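Local coordinates for protein aminoglycoside N(3)-acetyltransferase (Enterobacter cloacae, PDB 6NP3) that transfers an acetyl group from acetyl-CoA to the 3-amino group of 2-deoxystreptamine antibiotics such as gentamicin, and so probably confers resistance to them, at residues 11-16 with 47-52; 112-115 with 119-122; 132-137 with 147-152; 227-232 with 263-268. One frame throughout, in Å; residues are numbered along the deposited sequence. Where two conformers were deposited one is given.

Contact 1. Residues 11-16 with 47-52; sequences QLRDLG and IEAVGP
Leu-12 lays its CD1 methyl against the methyl group of Ala-49, with CD1 and CB 4.0 Å apart. This is the apolar half of a small interface between the last turns of helices 5-15 and 39-50, which come closest at the same two residues, with Leu-12 CA 6.7 Å from Ala-49 CA. Away from Ala-49, Leu-12 continues into the core on Leu-158 and Val-241, two residues of the central sheet. The polar half belongs to Arg-13. With CG anti to its carbonyl carbon (chi1 -69°) and a bend at chi2, this side chain runs out and round, carrying its guanidinium to the end of helix 39-50. In the conformer described here, one of two deposited, both terminal nitrogens grip a single atom, the carbonyl oxygen of Ala-49. Arg-13 NH1 lies 2.8 Å and Arg-13 NH2 2.9 Å from Ala-49 O. That oxygen sits at the end-on edge of the guanidinium and nearly in its plane, so the two N-H groups converge on it and neither bond is straight (146° for NH1, 137° for NH2). NH1 also reaches Val-17 O, in the loop that follows the Schellman turn at Gly-16. Ala-49 lies in the final turn of its helix, just before Gly-51 leaves it with positive phi, where carbonyl groups lack the usual partner one turn on. A cation supplies two donors there, and its charge would probably be favoured further by the negative end of the helix dipole.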
loop_
_atom_site.group_PDB
_atom_site.type_symbol
_atom_site.label_atom_id
_atom_site.label_comp_id
_atom_site.label_asym_id
_atom_site.label_seq_id
_atom_site.Cartn_x
_atom_site.Cartn_y
_atom_site.Cartn_z
ATOM N N GLN A 11 6.320 -6.716 21.251
ATOM C CA GLN A 11 5.813 -5.361 21.037
ATOM C C GLN A 11 4.584 -5.342 20.125
ATOM O O GLN A 11 3.641 -4.576 20.366
ATOM C CB GLN A 11 6.905 -4.489 20.428
ATOM C CG GLN A 11 8.002 -4.081 21.375
ATOM C CD GLN A 11 9.114 -3.362 20.673
ATOM O OE1 GLN A 11 9.473 -3.708 19.566
ATOM N NE2 GLN A 11 9.659 -2.337 21.309
ATOM N N LEU A 12 4.585 -6.154 19.064
ATOM C CA LEU A 12 3.429 -6.220 18.178
ATOM C C LEU A 12 2.214 -6.762 18.908
ATOM O O LEU A 12 1.092 -6.266 18.733
ATOM C CB LEU A 12 3.782 -7.059 16.957
ATOM C CG LEU A 12 4.777 -6.411 15.987
ATOM C CD1 LEU A 12 5.372 -7.420 15.031
ATOM C CD2 LEU A 12 4.095 -5.296 15.219
ATOM N N ARG A 13 2.423 -7.762 19.770
ATOM C CA ARG A 13 1.320 -8.273 20.570
ATOM C C ARG A 13 0.795 -7.189 21.498
ATOM O O ARG A 13 -0.422 -7.028 21.658
ATOM C CB ARG A 13 1.782 -9.499 21.357
ATOM C CG ARG A 13 2.065 -10.732 20.507
ATOM C CD ARG A 13 0.899 -11.715 20.583
ATOM N NE ARG A 13 1.061 -12.899 19.741
ATOM C CZ ARG A 13 0.787 -12.928 18.439
ATOM N NH1 ARG A 13 0.353 -11.836 17.819
ATOM N NH2 ARG A 13 0.949 -14.055 17.761
ATOM N N ASP A 14 1.703 -6.442 22.132
ATOM C CA ASP A 14 1.268 -5.379 23.035
ATOM C C ASP A 14 0.422 -4.354 22.294
ATOM O O ASP A 14 -0.519 -3.792 22.861
ATOM C CB ASP A 14 2.457 -4.624 23.629
ATOM C CG ASP A 14 3.206 -5.393 24.669
ATOM O OD1 ASP A 14 2.660 -6.369 25.199
ATOM O OD2 ASP A 14 4.347 -4.985 24.953
ATOM N N LEU A 15 0.746 -4.088 21.033
ATOM C CA LEU A 15 0.021 -3.100 20.252
ATOM C C LEU A 15 -1.345 -3.599 19.818
ATOM O O LEU A 15 -2.210 -2.794 19.449
ATOM C CB LEU A 15 0.864 -2.789 19.025
ATOM C CG LEU A 15 0.449 -1.584 18.203
ATOM C CD1 LEU A 15 0.646 -0.302 18.983
ATOM C CD2 LEU A 15 1.241 -1.563 16.908
ATOM N N GLY A 16 -1.547 -4.911 19.824
ATOM C CA GLY A 16 -2.839 -5.469 19.509
ATOM C C GLY A 16 -2.863 -6.369 18.298
ATOM O O GLY A 16 -3.934 -6.816 17.911
ATOM N N ILE A 47 5.370 -11.786 10.406
ATOM C CA ILE A 47 4.836 -13.083 10.034
ATOM C C ILE A 47 4.543 -13.913 11.269
ATOM O O ILE A 47 3.502 -14.572 11.353
ATOM C CB ILE A 47 5.822 -13.773 9.075
ATOM C CG1 ILE A 47 5.874 -13.009 7.752
ATOM C CG2 ILE A 47 5.462 -15.229 8.857
ATOM C CD1 ILE A 47 6.964 -13.464 6.822
ATOM N N GLU A 48 5.435 -13.879 12.252
ATOM C CA GLU A 48 5.197 -14.634 13.472
ATOM C C GLU A 48 4.014 -14.066 14.251
ATOM O O GLU A 48 3.207 -14.810 14.815
ATOM C CB GLU A 48 6.461 -14.599 14.323
ATOM C CG GLU A 48 6.326 -15.399 15.586
ATOM C CD GLU A 48 7.653 -15.695 16.243
ATOM O OE1 GLU A 48 7.724 -15.589 17.478
ATOM O OE2 GLU A 48 8.608 -16.028 15.522
ATOM N N ALA A 49 3.888 -12.735 14.282
ATOM C CA ALA A 49 2.800 -12.116 15.034
ATOM C C ALA A 49 1.427 -12.457 14.454
ATOM O O ALA A 49 0.476 -12.698 15.210
ATOM C CB ALA A 49 2.982 -10.602 15.126
ATOM N N VAL A 50 1.285 -12.475 13.128
ATOM C CA VAL A 50 -0.010 -12.829 12.540
ATOM C C VAL A 50 -0.231 -14.336 12.521
ATOM O O VAL A 50 -1.376 -14.792 12.396
ATOM C CB VAL A 50 -0.256 -12.197 11.160
ATOM C CG1 VAL A 50 -0.146 -10.667 11.277
ATOM C CG2 VAL A 50 0.667 -12.768 10.135
ATOM N N GLY A 51 0.826 -15.122 12.681
ATOM C CA GLY A 51 0.696 -16.556 12.796
ATOM C C GLY A 51 0.397 -17.243 11.483
ATOM O O GLY A 51 0.224 -16.620 10.432
ATOM N N PRO A 52 0.350 -18.573 11.522
ATOM C CA PRO A 52 0.123 -19.339 10.287
ATOM C C PRO A 52 -1.263 -19.192 9.675
ATOM O O PRO A 52 -1.429 -19.572 8.511
ATOM C CB PRO A 52 0.407 -20.787 10.714
ATOM C CG PRO A 52 0.136 -20.795 12.165
ATOM C CD PRO A 52 0.564 -19.441 12.690
#

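Contact 2. Residues 112-115 with 119-122; sequences RRSA and ASMA. Unlike the reference sequence in segment 112-115: Ser-114 (reference Thr).
Arg-113 and Ala-122 face each other as an antiparallel non-hydrogen-bonded pair, their CA atoms 4.5 Å apart, and the backbone bond comes one residue further, from Ser-114 N to Met-121 O at 2.7 Å. Beyond that bond, towards the turn, serine hydroxyls take over the pairing. Ser-114 OG accepts from Met-121 N at 2.8 Å in an almost straight bond (162°). Its chi1 of 82° sets the hydroxyl between backbone N and carbonyl carbon, turned across to the other strand. The same oxygen is also hydrogen-bonded to His-135. Ser-114, which is threonine in the reference sequence, has two deposited conformers, and this bond is that of the one described. From the opposite segment Ser-120 OG answers it, donating to Ser-114 O at 3.1 Å while receiving Arg-113 NE at 2.9 Å. The hydroxyl lies 27° out of the guanidinium plane, so the arginine meets it at a tilt. A bend at chi2 folds the Arg-113 chain over Ser-120, with CG and CD also close to OG. Its two terminal nitrogens go on to carbonyl oxygens elsewhere: NH1 to Ala-92 and NH2 to Ser-61, a residue of the gentamicin pocket. The segments form the end of a beta hairpin at the margin of the central mixed sheet. Strand 121-124 pairs on its other side with strand 55-59, while helix 128-132 packs on Arg-112 and Ser-114 and helix 146-151 receives Met-121.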
loop_
_atom_site.group_PDB
_atom_site.type_symbol
_atom_site.label_atom_id
_atom_site.label_comp_id
_atom_site.label_asym_id
_atom_site.label_seq_id
_atom_site.Cartn_x
_atom_site.Cartn_y
_atom_site.Cartn_z
ATOM N N ARG A 112 2.826 -13.826 -2.705
ATOM C CA ARG A 112 2.152 -13.630 -3.970
ATOM C C ARG A 112 2.184 -12.151 -4.333
ATOM O O ARG A 112 2.256 -11.276 -3.466
ATOM C CB ARG A 112 0.714 -14.119 -3.871
ATOM C CG ARG A 112 0.590 -15.563 -3.462
ATOM C CD ARG A 112 1.220 -16.526 -4.454
ATOM N NE ARG A 112 0.726 -17.866 -4.162
ATOM C CZ ARG A 112 -0.272 -18.454 -4.813
ATOM N NH1 ARG A 112 -0.867 -17.844 -5.831
ATOM N NH2 ARG A 112 -0.661 -19.668 -4.459
ATOM N N ARG A 113 2.107 -11.869 -5.630
ATOM C CA ARG A 113 2.278 -10.510 -6.135
ATOM C C ARG A 113 1.160 -10.154 -7.100
ATOM O O ARG A 113 0.849 -10.943 -7.997
ATOM C CB ARG A 113 3.626 -10.389 -6.864
ATOM C CG ARG A 113 3.958 -9.035 -7.496
ATOM C CD ARG A 113 4.856 -8.287 -6.594
ATOM N NE ARG A 113 5.424 -7.013 -7.029
ATOM C CZ ARG A 113 6.663 -6.840 -7.479
ATOM N NH1 ARG A 113 7.484 -7.882 -7.686
ATOM N NH2 ARG A 113 7.077 -5.589 -7.704
ATOM N N SER A 114 0.583 -8.962 -6.950
ATOM C CA SER A 114 -0.501 -8.572 -7.838
ATOM C C SER A 114 0.035 -8.076 -9.179
ATOM O O SER A 114 1.177 -7.631 -9.303
ATOM C CB SER A 114 -1.419 -7.550 -7.184
ATOM O OG SER A 114 -0.891 -6.234 -7.278
ATOM N N ALA A 115 -0.847 -8.107 -10.163
ATOM C CA ALA A 115 -0.523 -7.894 -11.565
ATOM C C ALA A 115 -0.470 -6.435 -12.003
ATOM O O ALA A 115 -0.089 -6.179 -13.150
ATOM C CB ALA A 115 -1.566 -8.627 -12.414
ATOM N N ALA A 119 0.613 -0.180 -9.116
ATOM C CA ALA A 119 -0.054 -0.360 -7.833
ATOM C C ALA A 119 0.234 -1.715 -7.191
ATOM O O ALA A 119 -0.452 -2.098 -6.239
ATOM C CB ALA A 119 -1.562 -0.183 -8.021
ATOM N N SER A 120 1.309 -2.375 -7.573
ATOM C CA SER A 120 1.466 -3.770 -7.223
ATOM C C SER A 120 1.463 -4.002 -5.722
ATOM O O SER A 120 2.125 -3.305 -4.957
ATOM C CB SER A 120 2.760 -4.302 -7.817
ATOM O OG SER A 120 2.883 -5.708 -7.642
ATOM N N MET A 121 0.759 -5.059 -5.328
ATOM C CA MET A 121 0.592 -5.451 -3.937
ATOM C C MET A 121 1.151 -6.851 -3.709
ATOM O O MET A 121 0.933 -7.755 -4.524
ATOM C CB MET A 121 -0.905 -5.483 -3.594
ATOM C CG MET A 121 -1.645 -4.183 -3.804
ATOM S SD MET A 121 -1.399 -3.042 -2.462
ATOM C CE MET A 121 -2.054 -1.550 -3.192
ATOM N N ALA A 122 1.803 -7.045 -2.562
ATOM C CA ALA A 122 2.393 -8.320 -2.191
ATOM C C ALA A 122 1.640 -8.858 -0.989
ATOM O O ALA A 122 1.302 -8.094 -0.092
ATOM C CB ALA A 122 3.861 -8.123 -1.836
#

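Contact 3. Residues 132-137 with 147-152; sequences VAPHEM and IARFLA
Arg-149 NH2 donates to Pro-134 O over 2.8 Å, the one hydrogen bond between residues 132-137 and 147-152. The N-H points reasonably well at its acceptor (151°), although the oxygen is displaced somewhat from the guanidinium plane. One face of that group lies against the loop. Ala-133 O stands 3.5 Å above the plane of the Arg-149 guanidinium, offset toward its rim, and over the same face the proline ring brings its CD to 3.6 Å from Arg-149 NH1. The peptide bond before Pro-134 is cis, and Ala-133 and Pro-134 both border the guanidinium. From its helix, Arg-149 extends through CD and then bends at chi3 (-64°), which swings the flat end round onto the loop. Further carbonyl groups fix its rotation. NH2 is shared with Leu-131 O, NH1 binds Arg-144 O, and NE makes a weak bond to Trp-130 O. In the next shell, the buried His-135 is held through NE2 by Ala-140 O. Behind Arg-149, its helix packs through Ile-147 and Phe-150 on strand 22-27 of the central sheet. The whole is an arginine of helix 146-151 that meets the carbonyl oxygens at the C-terminal end of helix 128-132 and in the loop after it through NE and NH2, while NH1 turns to the loop leading into its own helix.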
loop_
_atom_site.group_PDB
_atom_site.type_symbol
_atom_site.label_atom_id
_atom_site.label_comp_id
_atom_site.label_asym_id
_atom_site.label_seq_id
_atom_site.Cartn_x
_atom_site.Cartn_y
_atom_site.Cartn_z
ATOM N N VAL A 132 -4.508 -10.959 -3.867
ATOM C CA VAL A 132 -3.765 -10.244 -4.894
ATOM C C VAL A 132 -4.402 -10.236 -6.274
ATOM O O VAL A 132 -3.950 -9.469 -7.134
ATOM C CB VAL A 132 -2.305 -10.706 -5.062
ATOM C CG1 VAL A 132 -1.513 -10.526 -3.770
ATOM C CG2 VAL A 132 -2.213 -12.152 -5.563
ATOM N N ALA A 133 -5.432 -11.045 -6.528
ATOM C CA ALA A 133 -6.035 -11.102 -7.866
ATOM C C ALA A 133 -7.546 -11.089 -7.731
ATOM O O ALA A 133 -8.087 -11.758 -6.837
ATOM C CB ALA A 133 -5.605 -12.384 -8.593
ATOM N N PRO A 134 -8.257 -10.363 -8.604
ATOM C CA PRO A 134 -7.717 -9.593 -9.722
ATOM C C PRO A 134 -7.083 -8.271 -9.276
ATOM O O PRO A 134 -7.420 -7.699 -8.234
ATOM C CB PRO A 134 -8.957 -9.313 -10.569
ATOM C CG PRO A 134 -10.096 -9.262 -9.560
ATOM C CD PRO A 134 -9.734 -10.351 -8.571
ATOM N N HIS A 135 -6.183 -7.769 -10.105
ATOM C CA HIS A 135 -5.677 -6.417 -9.900
ATOM C C HIS A 135 -5.449 -5.817 -11.292
ATOM O O HIS A 135 -4.342 -5.818 -11.840
ATOM C CB HIS A 135 -4.424 -6.362 -9.053
ATOM C CG HIS A 135 -4.180 -5.013 -8.501
ATOM N ND1 HIS A 135 -3.084 -4.726 -7.727
ATOM C CD2 HIS A 135 -4.929 -3.885 -8.548
ATOM C CE1 HIS A 135 -3.161 -3.471 -7.327
ATOM N NE2 HIS A 135 -4.259 -2.931 -7.829
ATOM N N GLU A 136 -6.492 -5.225 -11.835
ATOM C CA GLU A 136 -6.499 -4.810 -13.232
ATOM C C GLU A 136 -6.155 -3.342 -13.383
ATOM O O GLU A 136 -6.413 -2.517 -12.502
ATOM C CB GLU A 136 -7.867 -5.115 -13.861
ATOM C CG GLU A 136 -8.053 -6.632 -13.988
ATOM C CD GLU A 136 -9.482 -7.071 -14.224
ATOM O OE1 GLU A 136 -10.363 -6.207 -14.368
ATOM O OE2 GLU A 136 -9.721 -8.295 -14.257
ATOM N N MET A 137 -5.572 -3.029 -14.531
ATOM C CA MET A 137 -5.411 -1.640 -14.909
ATOM C C MET A 137 -6.765 -0.951 -14.853
ATOM O O MET A 137 -7.784 -1.491 -15.291
ATOM C CB MET A 137 -4.783 -1.555 -16.301
ATOM C CG MET A 137 -3.340 -2.040 -16.288
ATOM S SD MET A 137 -2.186 -0.816 -15.626
ATOM C CE MET A 137 -2.052 0.240 -17.040
ATOM N N ILE A 147 -6.874 -3.746 -2.217
ATOM C CA ILE A 147 -7.311 -2.934 -1.089
ATOM C C ILE A 147 -8.777 -3.178 -0.790
ATOM O O ILE A 147 -9.176 -3.257 0.377
ATOM C CB ILE A 147 -7.076 -1.448 -1.384
ATOM C CG1 ILE A 147 -5.613 -1.119 -1.577
ATOM C CG2 ILE A 147 -7.727 -0.531 -0.342
ATOM C CD1 ILE A 147 -4.817 -1.303 -0.393
ATOM N N ALA A 148 -9.616 -3.233 -1.821
ATOM C CA ALA A 148 -11.022 -3.521 -1.574
ATOM C C ALA A 148 -11.195 -4.817 -0.790
ATOM O O ALA A 148 -12.009 -4.886 0.133
ATOM C CB ALA A 148 -11.792 -3.571 -2.887
ATOM N N ARG A 149 -10.491 -5.867 -1.177
ATOM C CA ARG A 149 -10.632 -7.144 -0.485
ATOM C C ARG A 149 -10.065 -7.085 0.933
ATOM O O ARG A 149 -10.660 -7.636 1.865
ATOM C CB ARG A 149 -10.027 -8.247 -1.353
ATOM C CG ARG A 149 -10.909 -8.529 -2.557
ATOM C CD ARG A 149 -10.407 -9.683 -3.439
ATOM N NE ARG A 149 -9.117 -9.395 -4.047
ATOM C CZ ARG A 149 -8.951 -8.650 -5.145
ATOM N NH1 ARG A 149 -9.979 -8.116 -5.801
ATOM N NH2 ARG A 149 -7.732 -8.427 -5.582
ATOM N N PHE A 150 -8.935 -6.397 1.128
ATOM C CA PHE A 150 -8.375 -6.171 2.464
ATOM C C PHE A 150 -9.397 -5.523 3.386
ATOM O O PHE A 150 -9.526 -5.903 4.549
ATOM C CB PHE A 150 -7.136 -5.282 2.266
ATOM C CG PHE A 150 -6.543 -4.683 3.507
ATOM C CD1 PHE A 150 -5.784 -5.440 4.356
ATOM C CD2 PHE A 150 -6.674 -3.341 3.765
ATOM C CE1 PHE A 150 -5.224 -4.895 5.459
ATOM C CE2 PHE A 150 -6.083 -2.798 4.895
ATOM C CZ PHE A 150 -5.363 -3.585 5.720
ATOM N N LEU A 151 -10.129 -4.530 2.867
ATOM C CA LEU A 151 -11.115 -3.823 3.657
ATOM C C LEU A 151 -12.297 -4.711 3.982
ATOM O O LEU A 151 -12.973 -4.472 4.982
ATOM C CB LEU A 151 -11.645 -2.608 2.910
ATOM C CG LEU A 151 -10.630 -1.489 2.724
ATOM C CD1 LEU A 151 -11.115 -0.441 1.738
ATOM C CD2 LEU A 151 -10.212 -0.860 4.034
ATOM N N ALA A 152 -12.549 -5.747 3.191
ATOM C CA ALA A 152 -13.586 -6.727 3.485
ATOM C C ALA A 152 -13.093 -7.869 4.373
ATOM O O ALA A 152 -13.895 -8.737 4.750
ATOM C CB ALA A 152 -14.158 -7.277 2.163
#

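Contact 4. Residues 227-232 with 263-268; sequences ARDYLA and EARHAA
A water-mediated charge pair at the surface joins helix 222-233 to the end of helix 251-265, through Asp-229 on the first and Arg-265 on the second. The two side chains approach from opposite directions, and Asp-229 OD2 stops 3.8 Å from Arg-265 NH1, a long salt bridge. The carboxylate oxygen lies well out of the guanidinium plane, so no N-H points at it and the direct attraction is one of charges alone. The planes of the two flat groups are turned 68° apart. A water supplies the directed link: it donates to Asp-229 OD2 at 2.6 Å and accepts from Arg-265 NH1 at 2.8 Å. Asp-229 has two deposited conformers, and this geometry belongs to the one described. Between these helices the chain forms the antiparallel strands 237-241 and 244-250 at one margin of the central sheet, and the helices also meet deeper down, where Tyr-230 packs edge-to-face on Phe-257 and hydrogen-bonds Asp-253. Trp-261, one turn before Arg-265, serves both charged groups. Its NE1 is hydrogen-bonded to Asp-229 OD2, its ring makes a cation-pi contact with Arg-265, and its carbonyl oxygen takes Arg-265 NH2. Extended from CG to NE, the arginine chain spans the distance from a backbone that stays remote, with Asp-229 CA 13.2 Å from Arg-265 CA. At its root, Arg-265 CB rests 3.6 Å above one face of the His-266 ring.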
loop_
_atom_site.group_PDB
_atom_site.type_symbol
_atom_site.label_atom_id
_atom_site.label_comp_id
_atom_site.label_asym_id
_atom_site.label_seq_id
_atom_site.Cartn_x
_atom_site.Cartn_y
_atom_site.Cartn_z
ATOM N N ALA A 227 -6.268 11.275 7.494
ATOM C CA ALA A 227 -5.660 10.457 8.537
ATOM C C ALA A 227 -5.315 11.291 9.765
ATOM O O ALA A 227 -5.511 10.841 10.901
ATOM C CB ALA A 227 -4.423 9.771 7.972
ATOM N N ARG A 228 -4.815 12.511 9.570
ATOM C CA ARG A 228 -4.537 13.367 10.721
ATOM C C ARG A 228 -5.804 13.642 11.518
ATOM O O ARG A 228 -5.799 13.580 12.755
ATOM C CB ARG A 228 -3.943 14.707 10.276
ATOM C CG ARG A 228 -2.482 14.726 9.965
ATOM C CD ARG A 228 -1.969 16.141 9.658
ATOM N NE ARG A 228 -0.674 16.069 8.984
ATOM C CZ ARG A 228 0.458 15.721 9.586
ATOM N NH1 ARG A 228 0.460 15.423 10.876
ATOM N NH2 ARG A 228 1.590 15.671 8.900
ATOM N N ASP A 229 -6.890 14.007 10.831
ATOM C CA ASP A 229 -8.165 14.228 11.504
ATOM C C ASP A 229 -8.594 12.972 12.248
ATOM O O ASP A 229 -8.884 13.015 13.449
ATOM C CB ASP A 229 -9.231 14.657 10.491
ATOM C CG ASP A 229 -9.633 16.114 10.636
ATOM O OD1 ASP A 229 -9.201 16.785 11.593
ATOM O OD2 ASP A 229 -10.402 16.605 9.790
ATOM N N TYR A 230 -8.533 11.824 11.568
ATOM C CA TYR A 230 -8.998 10.572 12.164
ATOM C C TYR A 230 -8.232 10.273 13.437
ATOM O O TYR A 230 -8.821 9.915 14.460
ATOM C CB TYR A 230 -8.827 9.428 11.171
ATOM C CG TYR A 230 -9.246 8.083 11.665
ATOM C CD1 TYR A 230 -10.547 7.701 11.595
ATOM C CD2 TYR A 230 -8.324 7.183 12.193
ATOM C CE1 TYR A 230 -10.935 6.431 11.999
ATOM C CE2 TYR A 230 -8.703 5.939 12.623
ATOM C CZ TYR A 230 -10.003 5.570 12.529
ATOM O OH TYR A 230 -10.337 4.304 12.946
ATOM N N LEU A 231 -6.917 10.423 13.385
ATOM C CA LEU A 231 -6.098 10.091 14.536
ATOM C C LEU A 231 -6.306 11.069 15.678
ATOM O O LEU A 231 -6.089 10.704 16.836
ATOM C CB LEU A 231 -4.631 10.034 14.128
ATOM C CG LEU A 231 -4.306 8.865 13.192
ATOM C CD1 LEU A 231 -2.877 8.976 12.665
ATOM C CD2 LEU A 231 -4.490 7.519 13.888
ATOM N N ALA A 232 -6.762 12.278 15.394
ATOM C CA ALA A 232 -7.084 13.217 16.458
ATOM C C ALA A 232 -8.422 12.923 17.100
ATOM O O ALA A 232 -8.714 13.499 18.155
ATOM C CB ALA A 232 -7.138 14.640 15.895
ATOM N N GLU A 263 -17.030 13.568 1.495
ATOM C CA GLU A 263 -18.386 13.913 1.054
ATOM C C GLU A 263 -18.991 15.060 1.857
ATOM O O GLU A 263 -19.826 15.811 1.332
ATOM C CB GLU A 263 -19.286 12.678 1.101
ATOM C CG GLU A 263 -18.879 11.696 0.002
ATOM C CD GLU A 263 -19.588 10.351 -0.039
ATOM O OE1 GLU A 263 -20.457 10.066 0.803
ATOM O OE2 GLU A 263 -19.238 9.535 -0.932
ATOM N N ALA A 264 -18.530 15.249 3.096
ATOM C CA ALA A 264 -18.971 16.390 3.888
ATOM C C ALA A 264 -18.361 17.690 3.384
ATOM O O ALA A 264 -18.944 18.766 3.580
ATOM C CB ALA A 264 -18.619 16.189 5.367
ATOM N N ARG A 265 -17.206 17.627 2.727
ATOM C CA ARG A 265 -16.472 18.831 2.357
ATOM C C ARG A 265 -16.636 19.235 0.906
ATOM O O ARG A 265 -16.344 20.389 0.569
ATOM C CB ARG A 265 -14.975 18.668 2.631
ATOM C CG ARG A 265 -14.660 18.740 4.074
ATOM C CD ARG A 265 -13.291 18.235 4.429
ATOM N NE ARG A 265 -13.070 18.437 5.861
ATOM C CZ ARG A 265 -13.706 17.778 6.828
ATOM N NH1 ARG A 265 -13.440 18.049 8.096
ATOM N NH2 ARG A 265 -14.606 16.848 6.541
ATOM N N HIS A 266 -17.101 18.337 0.045
ATOM C CA HIS A 266 -17.091 18.582 -1.387
ATOM C C HIS A 266 -18.445 18.225 -1.983
ATOM O O HIS A 266 -18.969 17.133 -1.749
ATOM C CB HIS A 266 -15.917 17.831 -2.013
ATOM C CG HIS A 266 -14.600 18.203 -1.406
ATOM N ND1 HIS A 266 -14.035 19.452 -1.570
ATOM C CD2 HIS A 266 -13.759 17.518 -0.598
ATOM C CE1 HIS A 266 -12.896 19.511 -0.906
ATOM N NE2 HIS A 266 -12.702 18.348 -0.307
ATOM N N ALA A 267 -19.027 19.170 -2.721
ATOM C CA ALA A 267 -20.357 18.960 -3.281
ATOM C C ALA A 267 -20.365 17.727 -4.175
ATOM O O ALA A 267 -19.352 17.359 -4.779
ATOM C CB ALA A 267 -20.798 20.185 -4.082
ATOM N N ALA A 268 -21.521 17.082 -4.249
ATOM C CA ALA A 268 -21.699 15.902 -5.090
ATOM C C ALA A 268 -21.678 16.244 -6.575
ATOM O O ALA A 268 -22.137 17.304 -6.994
ATOM C CB ALA A 268 -23.021 15.199 -4.737
HETATM O O HOH W 1 -10.987 19.017 9.144
#

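Contacts 2 and 3 form one continuous region, their centres 9 Å apart. Ser-114 OG of contact 2 and His-135 ND1 of contact 3 lie 2.7 Å apart, probably a hydrogen bond, and the carbonyl oxygen of Val-132 packs against Ser-114 CB. Contact 2 lies close to the active site: the side chain of Ala-119 is about 7 Å from bound gentamicin, and that of Met-121 about 4 Å from the side chain of Thr-168, an acetyl-CoA-binding residue. The side chain of Arg-149 is about 12 Å from the magnesium ion. Contacts 1 and 4 are peripheral, with centres 31 Å apart. Contact 4 is remote from the known sites, whereas Leu-12 of contact 1 lies about 9 Å, between side chains, from the acetyl-CoA-binding Val-27.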